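Local structure of mandelate racemase/muconate lactonizing enzyme (Jannaschia sp., 4J3Z) at residues P256-F269 / R278-E292. The protein probably acts on a carboxylate substrate as an enolase-superfamily enzyme related to mandelate racemase and muconate lactonizing enzyme, though its own reaction is not established. Sequence-based numbering, arbitrary orientation.
Sequences PIATGERLTGVTEF and RILQPALGRAGGIWE
Ala-258 and Ile-279 sit side by side in a parallel strand pair, their CB atoms 3.4 Å apart. In the short backbone ladder Thr-259 N donates a hydrogen bond to Ile-279 O, and Thr-259 O receives Gln-281 N at 2.7 Å. Ile-257 O is gripped twice, by Arg-278 N and Ile-279 N, the latter lying above the carbonyl plane.

Beyond the strand ends, polar side chains and backbone groups share the bonding. Arg-286 NH1 donates to Glu-261 O (3.2 Å), the acceptor lying in the guanidinium plane; with CG anti to the backbone N (chi1 162°) and a bend at chi3, the chain reaches alongside Arg-262, which forms a salt bridge with Glu-236. Glu-261 OE2 stays 4.5 Å from Arg-286 NH1, too far for a salt bridge. A methionine in place of Arg-286 would probably leave the Glu-261 carbonyl without this donor and the 260-263 turn freer to shift. Thr-264 OG1 donates to Arg-286 O (2.6 Å), Gly-265 N to Ala-287 O, and Glu-292 OE2 offers its anti lone pair to Val-266 N at 3.2 Å, across the start of helix 266-274. A water links Leu-263 O to Ala-283 N.

The apolar part centres on Phe-269. Its CZ meets Pro-282 CB at 3.5 Å, CE1 approaches Ala-287 CB, and Leu-280 CD1 lies at the ring edge, while Leu-263 CB sits over one face, toward the rim.

This is a right-handed beta-alpha-beta unit of the enolase-type barrel: strands 257-259 and 279-280 lie between strands 233-235 and 306-307, Ile-296 of helix 290-302 packs against Phe-269, and Arg-86 of a second subunit binds Arg-262 O.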
loop_
_atom_site.group_PDB
_atom_site.type_symbol
_atom_site.label_atom_id
_atom_site.label_comp_id
_atom_site.label_asym_id
_atom_site.label_seq_id
_atom_site.Cartn_x
_atom_site.Cartn_y
_atom_site.Cartn_z
ATOM N N PRO D 256 14.585 -3.363 -18.335
ATOM C CA PRO D 256 13.253 -3.961 -18.472
ATOM C C PRO D 256 13.256 -5.468 -18.182
ATOM O O PRO D 256 14.215 -6.159 -18.533
ATOM C CB PRO D 256 12.880 -3.698 -19.943
ATOM C CG PRO D 256 14.023 -2.938 -20.553
ATOM C CD PRO D 256 14.916 -2.463 -19.453
ATOM N N ILE D 257 12.200 -5.966 -17.531
ATOM C CA ILE D 257 12.140 -7.379 -17.144
ATOM C C ILE D 257 11.191 -8.164 -18.033
ATOM O O ILE D 257 9.985 -7.912 -18.043
ATOM C CB ILE D 257 11.787 -7.585 -15.644
ATOM C CG1 ILE D 257 12.628 -6.666 -14.742
ATOM C CG2 ILE D 257 11.980 -9.046 -15.232
ATOM C CD1 ILE D 257 14.110 -6.999 -14.670
ATOM N N ALA D 258 11.743 -9.111 -18.749
ATOM C CA ALA D 258 10.987 -9.982 -19.589
ATOM C C ALA D 258 10.858 -11.380 -19.030
ATOM O O ALA D 258 11.727 -11.854 -18.416
ATOM C CB ALA D 258 11.578 -9.995 -20.955
ATOM N N THR D 259 9.712 -11.994 -19.229
ATOM C CA THR D 259 9.361 -13.273 -18.657
ATOM C C THR D 259 8.111 -13.908 -19.258
ATOM O O THR D 259 7.466 -13.360 -20.072
ATOM C CB THR D 259 9.262 -13.153 -17.138
ATOM O OG1 THR D 259 9.556 -14.393 -16.536
ATOM C CG2 THR D 259 7.941 -12.658 -16.703
ATOM N N GLY D 260 7.763 -15.074 -18.772
ATOM C CA GLY D 260 6.552 -15.737 -19.159
ATOM C C GLY D 260 6.557 -16.905 -20.103
ATOM O O GLY D 260 5.541 -17.337 -20.475
ATOM N N GLU D 261 7.706 -17.418 -20.465
ATOM C CA GLU D 261 7.807 -18.621 -21.309
ATOM C C GLU D 261 7.363 -19.874 -20.565
ATOM O O GLU D 261 6.887 -20.834 -21.180
ATOM C CB GLU D 261 9.219 -18.804 -21.890
ATOM C CG GLU D 261 10.170 -19.636 -21.045
ATOM C CD GLU D 261 11.177 -20.405 -21.882
ATOM O OE1 GLU D 261 12.184 -19.799 -22.311
ATOM O OE2 GLU D 261 10.968 -21.626 -22.099
ATOM N N ARG D 262 7.494 -19.848 -19.239
ATOM C CA ARG D 262 7.091 -20.981 -18.415
ATOM C C ARG D 262 5.726 -20.743 -17.755
ATOM O O ARG D 262 5.240 -21.572 -16.975
ATOM C CB ARG D 262 8.199 -21.341 -17.418
ATOM C CG ARG D 262 9.407 -21.987 -18.098
ATOM C CD ARG D 262 10.484 -22.436 -17.119
ATOM N NE ARG D 262 11.383 -21.339 -16.773
ATOM C CZ ARG D 262 12.375 -21.405 -15.887
ATOM N NH1 ARG D 262 12.628 -22.531 -15.224
ATOM N NH2 ARG D 262 13.116 -20.327 -15.658
ATOM N N LEU D 263 5.098 -19.619 -18.107
ATOM C CA LEU D 263 3.765 -19.289 -17.605
ATOM C C LEU D 263 2.655 -19.757 -18.542
ATOM O O LEU D 263 2.821 -19.784 -19.760
ATOM C CB LEU D 263 3.630 -17.784 -17.339
ATOM C CG LEU D 263 4.586 -17.112 -16.343
ATOM C CD1 LEU D 263 4.249 -15.631 -16.238
ATOM C CD2 LEU D 263 4.518 -17.767 -14.969
ATOM N N THR D 264 1.524 -20.133 -17.950
ATOM C CA THR D 264 0.364 -20.580 -18.699
ATOM C C THR D 264 -0.894 -19.907 -18.160
ATOM O O THR D 264 -1.025 -19.692 -16.954
ATOM C CB THR D 264 0.237 -22.126 -18.687
ATOM O OG1 THR D 264 -0.728 -22.535 -19.656
ATOM C CG2 THR D 264 -0.164 -22.672 -17.320
ATOM N N GLY D 265 -1.812 -19.561 -19.054
ATOM C CA GLY D 265 -3.064 -18.946 -18.635
ATOM C C GLY D 265 -2.912 -17.462 -18.372
ATOM O O GLY D 265 -2.009 -17.028 -17.650
ATOM N N VAL D 266 -3.812 -16.686 -18.962
ATOM C CA VAL D 266 -3.759 -15.227 -18.916
ATOM C C VAL D 266 -3.712 -14.683 -17.482
ATOM O O VAL D 266 -3.135 -13.619 -17.243
ATOM C CB VAL D 266 -4.912 -14.602 -19.763
ATOM C CG1 VAL D 266 -6.240 -14.595 -19.008
ATOM C CG2 VAL D 266 -4.552 -13.204 -20.243
ATOM N N THR D 267 -4.285 -15.422 -16.528
ATOM C CA THR D 267 -4.199 -15.069 -15.102
ATOM C C THR D 267 -2.772 -15.059 -14.527
ATOM O O THR D 267 -2.463 -14.252 -13.639
ATOM C CB THR D 267 -5.088 -15.974 -14.226
ATOM O OG1 THR D 267 -5.178 -15.431 -12.900
ATOM C CG2 THR D 267 -4.551 -17.431 -14.170
ATOM N N GLU D 268 -1.915 -15.958 -15.010
ATOM C CA GLU D 268 -0.549 -16.064 -14.489
ATOM C C GLU D 268 0.318 -14.944 -15.034
ATOM O O GLU D 268 1.102 -14.344 -14.299
ATOM C CB GLU D 268 0.065 -17.431 -14.804
ATOM C CG GLU D 268 -0.294 -18.521 -13.804
ATOM C CD GLU D 268 0.377 -19.861 -14.081
ATOM O OE1 GLU D 268 0.983 -20.064 -15.170
ATOM O OE2 GLU D 268 0.278 -20.741 -13.203
ATOM N N PHE D 269 0.168 -14.673 -16.330
ATOM C CA PHE D 269 0.772 -13.516 -16.962
ATOM C C PHE D 269 0.369 -12.214 -16.255
ATOM O O PHE D 269 1.228 -11.370 -15.990
ATOM C CB PHE D 269 0.399 -13.480 -18.448
ATOM C CG PHE D 269 1.135 -14.498 -19.278
ATOM C CD1 PHE D 269 0.657 -15.797 -19.395
ATOM C CD2 PHE D 269 2.315 -14.159 -19.929
ATOM C CE1 PHE D 269 1.336 -16.742 -20.147
ATOM C CE2 PHE D 269 2.996 -15.097 -20.691
ATOM C CZ PHE D 269 2.506 -16.392 -20.800
ATOM N N ARG D 278 7.628 -6.039 -17.784
ATOM C CA ARG D 278 7.068 -5.182 -18.829
ATOM C C ARG D 278 7.204 -5.809 -20.201
ATOM O O ARG D 278 6.764 -5.241 -21.206
ATOM C CB ARG D 278 7.677 -3.773 -18.784
ATOM C CG ARG D 278 7.177 -2.900 -17.627
ATOM C CD ARG D 278 5.684 -2.592 -17.748
ATOM N NE ARG D 278 5.123 -1.995 -16.528
ATOM C CZ ARG D 278 4.536 -2.684 -15.552
ATOM N NH1 ARG D 278 4.417 -4.003 -15.649
ATOM N NH2 ARG D 278 4.050 -2.054 -14.483
ATOM N N ILE D 279 7.818 -6.986 -20.252
ATOM C CA ILE D 279 7.885 -7.744 -21.498
ATOM C C ILE D 279 7.476 -9.168 -21.217
ATOM O O ILE D 279 8.133 -9.856 -20.442
ATOM C CB ILE D 279 9.295 -7.717 -22.127
ATOM C CG1 ILE D 279 9.824 -6.283 -22.202
ATOM C CG2 ILE D 279 9.292 -8.406 -23.489
ATOM C CD1 ILE D 279 11.058 -6.121 -23.060
ATOM N N LEU D 280 6.376 -9.596 -21.836
ATOM C CA LEU D 280 5.853 -10.956 -21.656
ATOM C C LEU D 280 6.187 -11.793 -22.865
ATOM O O LEU D 280 6.049 -11.342 -23.999
ATOM C CB LEU D 280 4.333 -10.954 -21.456
ATOM C CG LEU D 280 3.805 -10.049 -20.347
ATOM C CD1 LEU D 280 2.293 -10.143 -20.307
ATOM C CD2 LEU D 280 4.426 -10.395 -18.997
ATOM N N GLN D 281 6.606 -13.027 -22.607
ATOM C CA GLN D 281 7.051 -13.923 -23.657
ATOM C C GLN D 281 6.302 -15.233 -23.537
ATOM O O GLN D 281 6.817 -16.199 -22.996
ATOM C CB GLN D 281 8.559 -14.156 -23.558
ATOM C CG GLN D 281 9.361 -12.916 -23.187
ATOM C CD GLN D 281 10.766 -13.256 -22.756
ATOM O OE1 GLN D 281 10.978 -14.104 -21.890
ATOM N NE2 GLN D 281 11.738 -12.600 -23.362
ATOM N N PRO D 282 5.063 -15.278 -24.028
ATOM C CA PRO D 282 4.455 -16.582 -23.937
ATOM C C PRO D 282 5.081 -17.537 -24.942
ATOM O O PRO D 282 5.523 -17.117 -26.021
ATOM C CB PRO D 282 2.984 -16.312 -24.279
ATOM C CG PRO D 282 2.997 -15.079 -25.097
ATOM C CD PRO D 282 4.165 -14.267 -24.618
ATOM N N ALA D 283 5.147 -18.810 -24.569
ATOM C CA ALA D 283 5.306 -19.871 -25.546
ATOM C C ALA D 283 3.878 -20.288 -25.830
ATOM O O ALA D 283 3.169 -20.788 -24.940
ATOM C CB ALA D 283 6.116 -21.018 -24.977
ATOM N N LEU D 284 3.431 -20.028 -27.052
ATOM C CA LEU D 284 2.028 -20.234 -27.404
ATOM C C LEU D 284 1.546 -21.665 -27.192
ATOM O O LEU D 284 0.388 -21.878 -26.843
ATOM C CB LEU D 284 1.748 -19.751 -28.830
ATOM C CG LEU D 284 1.122 -18.360 -28.989
ATOM C CD1 LEU D 284 1.575 -17.364 -27.927
ATOM C CD2 LEU D 284 1.391 -17.803 -30.375
ATOM N N GLY D 285 2.443 -22.632 -27.376
ATOM C CA GLY D 285 2.120 -24.048 -27.192
ATOM C C GLY D 285 1.985 -24.485 -25.748
ATOM O O GLY D 285 1.738 -25.658 -25.476
ATOM N N ARG D 286 2.160 -23.537 -24.828
ATOM C CA ARG D 286 1.990 -23.749 -23.389
ATOM C C ARG D 286 0.961 -22.780 -22.800
ATOM O O ARG D 286 0.122 -23.177 -21.980
ATOM C CB ARG D 286 3.337 -23.569 -22.680
ATOM C CG ARG D 286 3.272 -23.328 -21.175
ATOM C CD ARG D 286 4.658 -23.336 -20.558
ATOM N NE ARG D 286 5.251 -24.670 -20.590
ATOM C CZ ARG D 286 6.562 -24.926 -20.590
ATOM N NH1 ARG D 286 7.456 -23.936 -20.575
ATOM N NH2 ARG D 286 6.982 -26.187 -20.622
ATOM N N ALA D 287 1.047 -21.510 -23.207
ATOM C CA ALA D 287 0.244 -20.415 -22.627
ATOM C C ALA D 287 -1.266 -20.604 -22.734
ATOM O O ALA D 287 -2.021 -20.045 -21.939
ATOM C CB ALA D 287 0.639 -19.082 -23.246
ATOM N N GLY D 288 -1.704 -21.375 -23.725
ATOM C CA GLY D 288 -3.129 -21.580 -23.954
ATOM C C GLY D 288 -3.548 -21.342 -25.386
ATOM O O GLY D 288 -4.741 -21.394 -25.698
ATOM N N GLY D 289 -2.569 -21.064 -26.251
ATOM C CA GLY D 289 -2.812 -20.937 -27.692
ATOM C C GLY D 289 -2.848 -19.523 -28.240
ATOM O O GLY D 289 -2.542 -18.558 -27.545
ATOM N N ILE D 290 -3.243 -19.406 -29.503
ATOM C CA ILE D 290 -3.213 -18.130 -30.231
ATOM C C ILE D 290 -4.196 -17.094 -29.663
ATOM O O ILE D 290 -3.859 -15.912 -29.562
ATOM C CB ILE D 290 -3.485 -18.360 -31.730
ATOM C CG1 ILE D 290 -2.536 -19.431 -32.276
ATOM C CG2 ILE D 290 -3.370 -17.059 -32.512
ATOM C CD1 ILE D 290 -2.872 -19.918 -33.668
ATOM N N TRP D 291 -5.390 -17.545 -29.279
ATOM C CA TRP D 291 -6.439 -16.667 -28.757
ATOM C C TRP D 291 -6.111 -16.223 -27.342
ATOM O O TRP D 291 -6.263 -15.048 -27.002
ATOM C CB TRP D 291 -7.807 -17.360 -28.818
ATOM C CG TRP D 291 -8.983 -16.466 -28.539
ATOM C CD1 TRP D 291 -9.748 -16.455 -27.407
ATOM C CD2 TRP D 291 -9.527 -15.461 -29.400
ATOM N NE1 TRP D 291 -10.737 -15.501 -27.508
ATOM C CE2 TRP D 291 -10.625 -14.875 -28.719
ATOM C CE3 TRP D 291 -9.200 -14.999 -30.682
ATOM C CZ2 TRP D 291 -11.401 -13.853 -29.280
ATOM C CZ3 TRP D 291 -9.966 -13.984 -31.241
ATOM C CH2 TRP D 291 -11.061 -13.419 -30.536
ATOM N N GLU D 292 -5.638 -17.157 -26.522
ATOM C CA GLU D 292 -5.112 -16.801 -25.211
ATOM C C GLU D 292 -3.966 -15.796 -25.384
ATOM O O GLU D 292 -3.929 -14.771 -24.709
ATOM C CB GLU D 292 -4.690 -18.055 -24.435
ATOM C CG GLU D 292 -4.657 -17.898 -22.911
ATOM C CD GLU D 292 -6.034 -17.692 -22.260
ATOM O OE1 GLU D 292 -7.079 -17.741 -22.963
ATOM O OE2 GLU D 292 -6.070 -17.466 -21.025
HETATM O O HOH W 1 4.208 -19.647 -22.262
#